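PDB 6O0A: flavohemoglobin from Malassezia yamatoensis, which binds heme and FAD and is required for nitric oxide resistance, probably oxidising nitric oxide to nitrate with electrons passed from NAD(P)H through the flavin. Local coordinates for residues 43-46 / 47-51; 32-35 / 36-40; 141-144 / 145-148; 81-84 / 85-89. One frame throughout, in Å; residues are numbered along the deposited sequence. Where two conformers were deposited one is given.

In the fold
All four contacts are local ones, made along single helices of the heme-binding globin domain, and all are partly buried. Contacts 2 and 1 follow one another on helix 25-53, while contact 4 lies on helix 75-89 and contact 3 on helix 137-163. Contacts 2, 3 and 4 touch where these helices pack together; contact 1, farther along helix 25-53, touches neither contact 3 nor contact 4, its nearest atoms about 7 and 10 Å from theirs. Contacts 1 and 3, half of whose touching residues are buried, each send a tyrosine toward the heme. Contact 4 is built on a CH-pi contact of an isoleucine over one phenylalanine. Contact 2 is the most exposed; its side chains touch only loosely, and backbone bonds do most of the work.

Contact 1 of 4, residues 43-46 / 47-51; sequences TPVF and YGDML
Residues 43-46 and 47-51 form successive turns of one helix, where the amide nitrogens of Tyr47, Gly48, Asp49 and Met50 bond to the carbonyl oxygens of Thr43, Pro44, Val45 and Phe46; the first of these, Tyr47 N to Thr43 O, measures 3.0 Å and is nearly straight. The two neighbouring aromatic rings carry the contact. Phe46 and Tyr47 meet obliquely, with centroids 4.3 Å apart and planes at 39°. Phe46 CE2 hangs over one face of the Tyr47 ring toward its rim, 3.4 Å from Tyr47 CZ. The first torsion of Phe46, 149°, departs from a staggered value and swings the ring over its neighbour. Met50 approaches the same phenyl ring from the next turn: its bend at chi3 (61°) brings CE to 3.7 Å from Phe46 CE1, and SD completes an oblique Met-aromatic contact. At the edge of the tyrosine ring, in its plane, Thr43 CG2 lies 3.8 Å from Tyr47 CD2, while Thr43 OG1 bonds to Ile39 O. On the more open side of the helix the Val45 and Asp49 side chains lie side by side, CG1 of Val45 3.8 Å from Asp49 OD2, which forms a salt bridge with Lys129. The Tyr47 side chain comes close to the heme, a position consistent with the distal B-helix tyrosine of flavohemoglobins, and Phe62 meets its ring edge-to-face. Helix 115-131 covers Phe46 and Met50 through Tyr122, and helix 75-89 reaches Thr43 and Tyr47 through Ala77 and Leu76.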
loop_
_atom_site.group_PDB
_atom_site.type_symbol
_atom_site.label_atom_id
_atom_site.label_comp_id
_atom_site.label_asym_id
_atom_site.label_seq_id
_atom_site.Cartn_x
_atom_site.Cartn_y
_atom_site.Cartn_z
ATOM N N THR A 43 10.781 13.919 13.157
ATOM C CA THR A 43 10.485 12.504 12.917
ATOM C C THR A 43 11.453 11.528 13.581
ATOM O O THR A 43 11.009 10.643 14.327
ATOM C CB THR A 43 10.446 12.233 11.405
ATOM O OG1 THR A 43 9.260 12.801 10.856
ATOM C CG2 THR A 43 10.478 10.736 11.119
ATOM N N PRO A 44 12.766 11.613 13.323
ATOM C CA PRO A 44 13.670 10.614 13.901
ATOM C C PRO A 44 13.732 10.710 15.400
ATOM O O PRO A 44 13.979 9.702 16.072
ATOM C CB PRO A 44 15.026 10.944 13.258
ATOM C CG PRO A 44 14.706 11.856 12.129
ATOM C CD PRO A 44 13.522 12.618 12.555
ATOM N N VAL A 45 13.502 11.904 15.947
ATOM C CA VAL A 45 13.498 12.045 17.393
ATOM C C VAL A 45 12.245 11.410 17.977
ATOM O O VAL A 45 12.305 10.691 18.981
ATOM C CB VAL A 45 13.629 13.525 17.785
ATOM C CG1 VAL A 45 13.600 13.655 19.296
ATOM C CG2 VAL A 45 14.913 14.104 17.212
ATOM N N PHE A 46 11.092 11.670 17.359
ATOM C CA PHE A 46 9.853 11.027 17.772
ATOM C C PHE A 46 10.003 9.506 17.809
ATOM O O PHE A 46 9.735 8.864 18.836
ATOM C CB PHE A 46 8.749 11.500 16.815
ATOM C CG PHE A 46 7.651 10.504 16.564
ATOM C CD1 PHE A 46 6.931 9.935 17.598
ATOM C CD2 PHE A 46 7.307 10.187 15.255
ATOM C CE1 PHE A 46 5.914 9.038 17.340
ATOM C CE2 PHE A 46 6.279 9.298 14.993
ATOM C CZ PHE A 46 5.589 8.727 16.040
ATOM N N TYR A 47 10.470 8.909 16.707
ATOM C CA TYR A 47 10.592 7.454 16.666
ATOM C C TYR A 47 11.669 6.954 17.614
ATOM O O TYR A 47 11.492 5.918 18.268
ATOM C CB TYR A 47 10.882 6.982 15.241
ATOM C CG TYR A 47 9.641 6.935 14.387
ATOM C CD1 TYR A 47 8.625 6.016 14.649
ATOM C CD2 TYR A 47 9.473 7.815 13.323
ATOM C CE1 TYR A 47 7.477 5.980 13.869
ATOM C CE2 TYR A 47 8.330 7.783 12.544
ATOM C CZ TYR A 47 7.339 6.859 12.823
ATOM O OH TYR A 47 6.204 6.823 12.036
ATOM N N GLY A 48 12.794 7.665 17.698
ATOM C CA GLY A 48 13.831 7.265 18.638
ATOM C C GLY A 48 13.317 7.190 20.065
ATOM O O GLY A 48 13.548 6.200 20.773
ATOM N N ASP A 49 12.599 8.230 20.495
ATOM C CA ASP A 49 12.015 8.257 21.835
ATOM C C ASP A 49 10.980 7.153 22.005
ATOM O O ASP A 49 10.987 6.425 23.005
ATOM C CB ASP A 49 11.363 9.621 22.101
ATOM C CG ASP A 49 12.371 10.751 22.228
ATOM O OD1 ASP A 49 13.585 10.478 22.351
ATOM O OD2 ASP A 49 11.939 11.922 22.205
ATOM N N MET A 50 10.057 7.033 21.045
ATOM C CA MET A 50 8.984 6.052 21.186
ATOM C C MET A 50 9.527 4.630 21.220
ATOM O O MET A 50 9.100 3.810 22.038
ATOM C CB MET A 50 7.971 6.191 20.051
ATOM C CG MET A 50 6.861 5.157 20.178
ATOM S SD MET A 50 5.487 5.513 19.068
ATOM C CE MET A 50 6.303 5.409 17.464
ATOM N N LEU A 51 10.453 4.309 20.318
ATOM C CA LEU A 51 10.944 2.941 20.229
ATOM C C LEU A 51 11.922 2.592 21.348
ATOM O O LEU A 51 12.136 1.403 21.621
ATOM C CB LEU A 51 11.569 2.709 18.849
ATOM C CG LEU A 51 10.546 2.866 17.710
ATOM C CD1 LEU A 51 11.196 2.659 16.349
ATOM C CD2 LEU A 51 9.360 1.907 17.880
#

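Contact 2 of 4, residues 32-35 / 36-40; sequences LPVI and AERIP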
loop_
_atom_site.group_PDB
_atom_site.type_symbol
_atom_site.label_atom_id
_atom_site.label_comp_id
_atom_site.label_asym_id
_atom_site.label_seq_id
_atom_site.Cartn_x
_atom_site.Cartn_y
_atom_site.Cartn_z
ATOM N N LEU A 32 1.751 26.440 9.930
ATOM C CA LEU A 32 1.910 25.326 8.998
ATOM C C LEU A 32 3.262 25.328 8.294
ATOM O O LEU A 32 3.872 24.249 8.195
ATOM C CB LEU A 32 0.771 25.333 7.967
ATOM C CG LEU A 32 -0.096 24.073 7.877
ATOM C CD1 LEU A 32 -1.246 24.294 6.904
ATOM C CD2 LEU A 32 0.716 22.844 7.474
ATOM N N PRO A 33 3.793 26.458 7.801
ATOM C CA PRO A 33 5.115 26.395 7.153
ATOM C C PRO A 33 6.223 25.961 8.097
ATOM O O PRO A 33 7.080 25.158 7.710
ATOM C CB PRO A 33 5.328 27.830 6.650
ATOM C CG PRO A 33 3.965 28.416 6.565
ATOM C CD PRO A 33 3.216 27.813 7.700
ATOM N N VAL A 34 6.224 26.474 9.331
ATOM C CA VAL A 34 7.257 26.106 10.298
ATOM C C VAL A 34 7.188 24.617 10.611
ATOM O O VAL A 34 8.206 23.915 10.599
ATOM C CB VAL A 34 7.122 26.959 11.571
ATOM C CG1 VAL A 34 8.019 26.415 12.672
ATOM C CG2 VAL A 34 7.469 28.402 11.272
ATOM N N ILE A 35 5.987 24.114 10.902
ATOM C CA ILE A 35 5.827 22.702 11.240
ATOM C C ILE A 35 6.261 21.820 10.075
ATOM O O ILE A 35 6.993 20.840 10.256
ATOM C CB ILE A 35 4.375 22.415 11.663
ATOM C CG1 ILE A 35 4.057 23.149 12.963
ATOM C CG2 ILE A 35 4.148 20.928 11.819
ATOM C CD1 ILE A 35 4.917 22.714 14.138
ATOM N N ALA A 36 5.822 22.154 8.857
ATOM C CA ALA A 36 6.231 21.371 7.691
ATOM C C ALA A 36 7.744 21.385 7.509
ATOM O O ALA A 36 8.332 20.376 7.097
ATOM C CB ALA A 36 5.538 21.900 6.436
ATOM N N GLU A 37 8.386 22.503 7.839
ATOM C CA GLU A 37 9.834 22.599 7.724
ATOM C C GLU A 37 10.532 21.721 8.755
ATOM O O GLU A 37 11.565 21.108 8.462
ATOM C CB GLU A 37 10.255 24.060 7.874
ATOM C CG GLU A 37 11.743 24.321 7.783
ATOM C CD GLU A 37 12.040 25.791 7.559
ATOM O OE1 GLU A 37 11.602 26.331 6.521
ATOM O OE2 GLU A 37 12.689 26.411 8.426
ATOM N N ARG A 38 9.986 21.648 9.971
ATOM C CA ARG A 38 10.646 20.918 11.041
ATOM C C ARG A 38 10.313 19.428 11.062
ATOM O O ARG A 38 10.956 18.690 11.812
ATOM C CB ARG A 38 10.298 21.545 12.404
ATOM C CG ARG A 38 10.715 23.010 12.552
ATOM C CD ARG A 38 12.179 23.212 12.171
ATOM N NE ARG A 38 13.079 22.410 12.999
ATOM C CZ ARG A 38 14.379 22.257 12.764
ATOM N NH1 ARG A 38 14.944 22.850 11.715
ATOM N NH2 ARG A 38 15.117 21.499 13.568
ATOM N N ILE A 39 9.347 18.965 10.249
ATOM C CA ILE A 39 8.974 17.541 10.246
ATOM C C ILE A 39 10.166 16.606 10.036
ATOM O O ILE A 39 10.309 15.648 10.809
ATOM C CB ILE A 39 7.847 17.287 9.235
ATOM C CG1 ILE A 39 6.494 17.765 9.781
ATOM C CG2 ILE A 39 7.830 15.805 8.793
ATOM C CD1 ILE A 39 6.152 17.232 11.147
ATOM N N PRO A 40 11.016 16.787 9.015
ATOM C CA PRO A 40 12.151 15.860 8.848
ATOM C C PRO A 40 13.070 15.811 10.046
ATOM O O PRO A 40 13.739 14.794 10.271
ATOM C CB PRO A 40 12.881 16.416 7.614
ATOM C CG PRO A 40 11.854 17.186 6.884
ATOM C CD PRO A 40 10.963 17.776 7.920
#
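Ala36 opens the second turn by donating its N-H to Leu32 O at 2.9 Å, and its methyl carbon rests against the same carbonyl oxygen. Glu37 N bonds to Pro33 O, while Glu37 CB sits between two carbonyls, 3.4 Å from both Pro33 O and Val34 O; the rest of its chain is extended and leads away from the contact. Arg38 N bonds to Val34 O at 2.9 Å and makes a second, weak bond to Ile35 O. Its CG lies 3.3 Å from Val34 O, and bends at chi2 and chi3 carry the guanidinium off to a salt bridge with Asp130. Ile39 N also reaches Ile35 O, again weakly, at 3.0 Å. With CG1 of Ile39 turned beside its own backbone N (chi1 -77°), that atom packs 3.2 Å from Ile35 O, and CD1 comes within 4.3 Å of Ile35 CG2. Pro40, having no N-H, kinks the helix just beyond. This turn of helix 25-53 of the globin domain is therefore secured chiefly by main-chain bonds, which slacken toward the proline, while Leu32 and Ile35 turn to Trp143 of helix 137-163 and Ile39 to Ala77 of helix 75-89.

Contact 3 of 4, residues 141-144 / 145-148; sequences EAWT and EVYW. With HEM (protoporphyrin IX containing Fe), chain C.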
loop_
_atom_site.group_PDB
_atom_site.type_symbol
_atom_site.label_atom_id
_atom_site.label_comp_id
_atom_site.label_asym_id
_atom_site.label_seq_id
_atom_site.Cartn_x
_atom_site.Cartn_y
_atom_site.Cartn_z
ATOM N N GLU A 141 -1.692 23.453 21.571
ATOM C CA GLU A 141 -3.132 23.204 21.635
ATOM C C GLU A 141 -3.727 23.009 20.243
ATOM O O GLU A 141 -4.503 22.074 20.008
ATOM C CB GLU A 141 -3.833 24.358 22.354
ATOM C CG GLU A 141 -5.314 24.126 22.571
ATOM C CD GLU A 141 -5.980 25.327 23.197
ATOM O OE1 GLU A 141 -5.607 25.687 24.334
ATOM O OE2 GLU A 141 -6.851 25.934 22.546
ATOM N N ALA A 142 -3.375 23.884 19.299
ATOM C CA ALA A 142 -3.962 23.798 17.966
ATOM C C ALA A 142 -3.526 22.528 17.243
ATOM O O ALA A 142 -4.350 21.851 16.616
ATOM C CB ALA A 142 -3.589 25.038 17.154
ATOM N N TRP A 143 -2.241 22.176 17.324
ATOM C CA TRP A 143 -1.781 20.971 16.638
ATOM C C TRP A 143 -2.271 19.702 17.330
ATOM O O TRP A 143 -2.504 18.681 16.669
ATOM C CB TRP A 143 -0.254 21.005 16.503
ATOM C CG TRP A 143 0.133 21.922 15.379
ATOM C CD1 TRP A 143 0.511 23.237 15.473
ATOM C CD2 TRP A 143 0.077 21.622 13.974
ATOM N NE1 TRP A 143 0.732 23.758 14.209
ATOM C CE2 TRP A 143 0.472 22.786 13.277
ATOM C CE3 TRP A 143 -0.255 20.478 13.242
ATOM C CZ2 TRP A 143 0.542 22.835 11.882
ATOM C CZ3 TRP A 143 -0.178 20.525 11.860
ATOM C CH2 TRP A 143 0.221 21.696 11.196
ATOM N N THR A 144 -2.469 19.752 18.647
ATOM C CA THR A 144 -3.114 18.638 19.333
ATOM C C THR A 144 -4.527 18.402 18.801
ATOM O O THR A 144 -4.937 17.254 18.597
ATOM C CB THR A 144 -3.115 18.907 20.838
ATOM O OG1 THR A 144 -1.754 18.934 21.293
ATOM C CG2 THR A 144 -3.897 17.840 21.596
ATOM N N GLU A 145 -5.286 19.480 18.567
ATOM C CA GLU A 145 -6.616 19.323 17.992
ATOM C C GLU A 145 -6.542 18.650 16.625
ATOM O O GLU A 145 -7.319 17.732 16.336
ATOM C CB GLU A 145 -7.311 20.677 17.878
ATOM C CG GLU A 145 -8.765 20.522 17.434
ATOM C CD GLU A 145 -9.506 21.840 17.296
ATOM O OE1 GLU A 145 -9.036 22.864 17.839
ATOM O OE2 GLU A 145 -10.566 21.842 16.633
ATOM N N VAL A 146 -5.606 19.097 15.780
ATOM C CA VAL A 146 -5.397 18.491 14.467
ATOM C C VAL A 146 -5.079 17.008 14.615
ATOM O O VAL A 146 -5.678 16.160 13.946
ATOM C CB VAL A 146 -4.278 19.231 13.706
ATOM C CG1 VAL A 146 -3.930 18.521 12.391
ATOM C CG2 VAL A 146 -4.675 20.670 13.439
ATOM N N TYR A 147 -4.152 16.672 15.520
ATOM C CA TYR A 147 -3.798 15.271 15.722
ATOM C C TYR A 147 -5.022 14.434 16.076
ATOM O O TYR A 147 -5.227 13.352 15.520
ATOM C CB TYR A 147 -2.735 15.126 16.819
ATOM C CG TYR A 147 -2.370 13.664 17.065
ATOM C CD1 TYR A 147 -3.084 12.874 17.972
ATOM C CD2 TYR A 147 -1.337 13.063 16.355
ATOM C CE1 TYR A 147 -2.763 11.524 18.176
ATOM C CE2 TYR A 147 -1.006 11.718 16.556
ATOM C CZ TYR A 147 -1.729 10.958 17.459
ATOM O OH TYR A 147 -1.396 9.625 17.645
ATOM N N TRP A 148 -5.826 14.889 17.038
ATOM C CA TRP A 148 -6.904 14.028 17.513
ATOM C C TRP A 148 -8.066 13.952 16.531
ATOM O O TRP A 148 -8.761 12.930 16.487
ATOM C CB TRP A 148 -7.364 14.476 18.907
ATOM C CG TRP A 148 -6.364 13.998 19.928
ATOM C CD1 TRP A 148 -5.546 14.761 20.709
ATOM C CD2 TRP A 148 -6.020 12.632 20.204
ATOM N NE1 TRP A 148 -4.738 13.954 21.479
ATOM C CE2 TRP A 148 -5.011 12.644 21.185
ATOM C CE3 TRP A 148 -6.484 11.399 19.728
ATOM C CZ2 TRP A 148 -4.455 11.469 21.698
ATOM C CZ3 TRP A 148 -5.932 10.237 20.238
ATOM C CH2 TRP A 148 -4.928 10.281 21.208
HETATM C CHA HEM C . 2.137 3.734 8.343
HETATM C CHB HEM C . -0.071 7.937 9.462
HETATM C CHC HEM C . -0.703 6.384 14.015
HETATM C CHD HEM C . 2.062 2.516 13.058
HETATM C C1A HEM C . 1.575 4.994 8.244
HETATM C C2A HEM C . 1.508 5.807 7.049
HETATM C C3A HEM C . 0.896 6.958 7.356
HETATM C C4A HEM C . 0.567 6.931 8.767
HETATM C CMA HEM C . 0.600 8.135 6.404
HETATM C CAA HEM C . 2.027 5.383 5.659
HETATM C CBA HEM C . 0.851 4.670 4.996
HETATM C CGA HEM C . 1.269 4.130 3.650
HETATM O O1A HEM C . 2.316 3.440 3.574
HETATM O O2A HEM C . 0.555 4.385 2.651
HETATM C C1B HEM C . -0.446 7.887 10.790
HETATM C C2B HEM C . -1.150 8.924 11.519
HETATM C C3B HEM C . -1.312 8.503 12.789
HETATM C C4B HEM C . -0.733 7.176 12.889
HETATM C CMB HEM C . -1.575 10.263 10.881
HETATM C CAB HEM C . -2.005 9.212 13.979
HETATM C CBB HEM C . -2.831 10.266 13.868
HETATM C C1C HEM C . 0.028 5.222 14.152
HETATM C C2C HEM C . 0.209 4.495 15.383
HETATM C C3C HEM C . 0.973 3.416 15.129
HETATM C C4C HEM C . 1.307 3.450 13.723
HETATM C CMC HEM C . -0.433 4.934 16.718
HETATM C CAC HEM C . 1.504 2.317 16.088
HETATM C CBC HEM C . 1.731 2.544 17.395
HETATM C C1D HEM C . 2.307 2.521 11.700
HETATM C C2D HEM C . 3.094 1.518 11.005
HETATM C C3D HEM C . 3.131 1.847 9.716
HETATM C C4D HEM C . 2.361 3.066 9.530
HETATM C CMD HEM C . 3.769 0.308 11.690
HETATM C CAD HEM C . 3.867 1.056 8.612
HETATM C CBD HEM C . 5.087 1.869 8.188
HETATM C CGD HEM C . 6.234 1.698 9.159
HETATM O O1D HEM C . 6.572 0.537 9.516
HETATM O O2D HEM C . 6.834 2.732 9.564
HETATM N NA HEM C . 0.990 5.714 9.275
HETATM N NB HEM C . -0.208 6.842 11.654
HETATM N NC HEM C . 0.704 4.557 13.147
HETATM N ND HEM C . 1.866 3.442 10.771
HETATM FE FE HEM C . 0.595 5.022 11.152
#
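Thr144 and Trp148 lie side by side one turn apart and point the same way. Trp148 CG stands beside its own backbone N (chi1 -77°), which turns the five-membered end of the indole toward the threonine: Thr144 CG2 lies at the ring edge, in the plane, 3.6 Å from Trp148 CD1. That same CD1 is 3.3 Å from Thr144 O, the carbonyl that accepts the N-H of Trp148 at 3.0 Å. Thr144 OG1 is held outside the contact by Val140 O and Tyr120 OH. Tyr147 leaves the helix differently, its CG opposite the backbone N (chi1 179°), and CD1 of its ring stands 3.7 Å above the centre of the Trp148 ring. This is helix 137-163, consistent with the last helix of the globin fold, and here it lines the heme pocket: Tyr147 CE2 is 3.6 Å from CBB and 3.7 Å from CAB, the two carbons of a heme vinyl group. Tyr147 OH is bonded to Tyr116 O, which should help to fix the ring against the porphyrin. On another side of the helix, Trp143 CE3 approaches Val146 CB obliquely at 4.2 Å. Glu145 extends from the helix, its carboxylate bonded to Ser21 N and Ser24 OG; Glu141 pairs instead with Lys23, and Glu141 OE2 and Glu145 OE1 remain 6.0 Å apart.

Contact 4 of 4, residues 81-84 / 85-89; sequences AIFA and QWILQ
Phe83 and Ile87, one turn apart, form a CH-pi contact on helix 75-89, consistent with the E helix of the globin fold. Phe83 CG lies opposite the backbone N (chi1 179°), which carries the phenyl ring outward and obliquely toward the next turn, and Ile87 comes over one of its faces. Ile87 CG2 stands 3.9 Å from the ring centroid, only 20° off the normal, and is displaced toward the rim so that Phe83 CZ is 3.6 Å away. The second branch of the isoleucine reaches the ring too, with CD1 at 3.8 Å from Phe83 CE2. Beneath them, Ile87 N donates to Phe83 O at 2.9 Å, tying the same two residues through the backbone. The Ala84 methyl packs on Trp143 and Val146 of helix 137-163, while Phe83 also packs on Leu150 of that helix. Trp86 leads away from the turn to bond Thr93 OG1 through its NE1. The first torsion of Ile87 (62°) puts CG1 between the backbone N and the carbonyl carbon, 3.4 Å from Ala84 O and 3.5 Å from Phe83 O.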
loop_
_atom_site.group_PDB
_atom_site.type_symbol
_atom_site.label_atom_id
_atom_site.label_comp_id
_atom_site.label_asym_id
_atom_site.label_seq_id
_atom_site.Cartn_x
_atom_site.Cartn_y
_atom_site.Cartn_z
ATOM N N ALA A 81 0.638 16.970 8.423
ATOM C CA ALA A 81 0.728 18.284 7.789
ATOM C C ALA A 81 -0.190 18.381 6.572
ATOM O O ALA A 81 -0.857 19.406 6.368
ATOM C CB ALA A 81 2.174 18.573 7.393
ATOM N N ILE A 82 -0.215 17.338 5.738
ATOM C CA ILE A 82 -1.154 17.304 4.619
ATOM C C ILE A 82 -2.581 17.455 5.123
ATOM O O ILE A 82 -3.387 18.200 4.550
ATOM C CB ILE A 82 -0.973 16.001 3.817
ATOM C CG1 ILE A 82 0.388 15.984 3.120
ATOM C CG2 ILE A 82 -2.100 15.821 2.805
ATOM C CD1 ILE A 82 0.737 14.644 2.507
ATOM N N PHE A 83 -2.911 16.748 6.203
ATOM C CA PHE A 83 -4.261 16.781 6.755
ATOM C C PHE A 83 -4.610 18.178 7.246
ATOM O O PHE A 83 -5.705 18.691 6.979
ATOM C CB PHE A 83 -4.359 15.754 7.888
ATOM C CG PHE A 83 -5.698 15.702 8.564
ATOM C CD1 PHE A 83 -6.759 15.040 7.979
ATOM C CD2 PHE A 83 -5.880 16.289 9.811
ATOM C CE1 PHE A 83 -7.992 14.975 8.608
ATOM C CE2 PHE A 83 -7.111 16.224 10.450
ATOM C CZ PHE A 83 -8.165 15.572 9.849
ATOM N N ALA A 84 -3.678 18.812 7.959
ATOM C CA ALA A 84 -3.900 20.174 8.444
ATOM C C ALA A 84 -4.210 21.123 7.296
ATOM O O ALA A 84 -5.146 21.930 7.375
ATOM C CB ALA A 84 -2.677 20.661 9.224
ATOM N N GLN A 85 -3.433 21.048 6.212
ATOM C CA GLN A 85 -3.719 21.906 5.068
ATOM C C GLN A 85 -5.089 21.589 4.484
ATOM O O GLN A 85 -5.822 22.497 4.073
ATOM C CB GLN A 85 -2.630 21.757 4.006
ATOM C CG GLN A 85 -2.792 22.705 2.822
ATOM C CD GLN A 85 -2.720 24.170 3.229
ATOM O OE1 GLN A 85 -3.721 24.770 3.628
ATOM N NE2 GLN A 85 -1.531 24.753 3.127
ATOM N N TRP A 86 -5.466 20.309 4.471
ATOM C CA TRP A 86 -6.751 19.920 3.900
ATOM C C TRP A 86 -7.914 20.511 4.691
ATOM O O TRP A 86 -8.820 21.128 4.117
ATOM C CB TRP A 86 -6.866 18.396 3.843
ATOM C CG TRP A 86 -8.121 17.954 3.158
ATOM C CD1 TRP A 86 -9.370 17.861 3.707
ATOM C CD2 TRP A 86 -8.261 17.572 1.781
ATOM N NE1 TRP A 86 -10.273 17.439 2.760
ATOM C CE2 TRP A 86 -9.616 17.250 1.571
ATOM C CE3 TRP A 86 -7.367 17.459 0.710
ATOM C CZ2 TRP A 86 -10.101 16.826 0.332
ATOM C CZ3 TRP A 86 -7.850 17.035 -0.520
ATOM C CH2 TRP A 86 -9.205 16.726 -0.697
ATOM N N ILE A 87 -7.916 20.325 6.016
ATOM C CA ILE A 87 -9.073 20.760 6.790
ATOM C C ILE A 87 -9.150 22.277 6.878
ATOM O O ILE A 87 -10.200 22.814 7.247
ATOM C CB ILE A 87 -9.080 20.126 8.194
ATOM C CG1 ILE A 87 -7.854 20.547 9.002
ATOM C CG2 ILE A 87 -9.140 18.607 8.091
ATOM C CD1 ILE A 87 -7.836 19.939 10.398
ATOM N N LEU A 88 -8.066 22.983 6.545
ATOM C CA LEU A 88 -8.134 24.436 6.431
ATOM C C LEU A 88 -8.805 24.855 5.134
ATOM O O LEU A 88 -9.570 25.825 5.113
ATOM C CB LEU A 88 -6.738 25.052 6.517
ATOM C CG LEU A 88 -6.119 25.202 7.908
ATOM C CD1 LEU A 88 -4.732 25.826 7.810
ATOM C CD2 LEU A 88 -7.023 26.042 8.812
ATOM N N GLN A 89 -8.538 24.136 4.041
ATOM C CA GLN A 89 -9.135 24.502 2.760
ATOM C C GLN A 89 -10.544 23.947 2.597
ATOM O O GLN A 89 -11.364 24.556 1.902
ATOM C CB GLN A 89 -8.249 24.028 1.608
ATOM C CG GLN A 89 -6.902 24.734 1.543
ATOM C CD GLN A 89 -5.873 23.967 0.732
ATOM O OE1 GLN A 89 -6.089 22.811 0.366
ATOM N NE2 GLN A 89 -4.743 24.607 0.451
#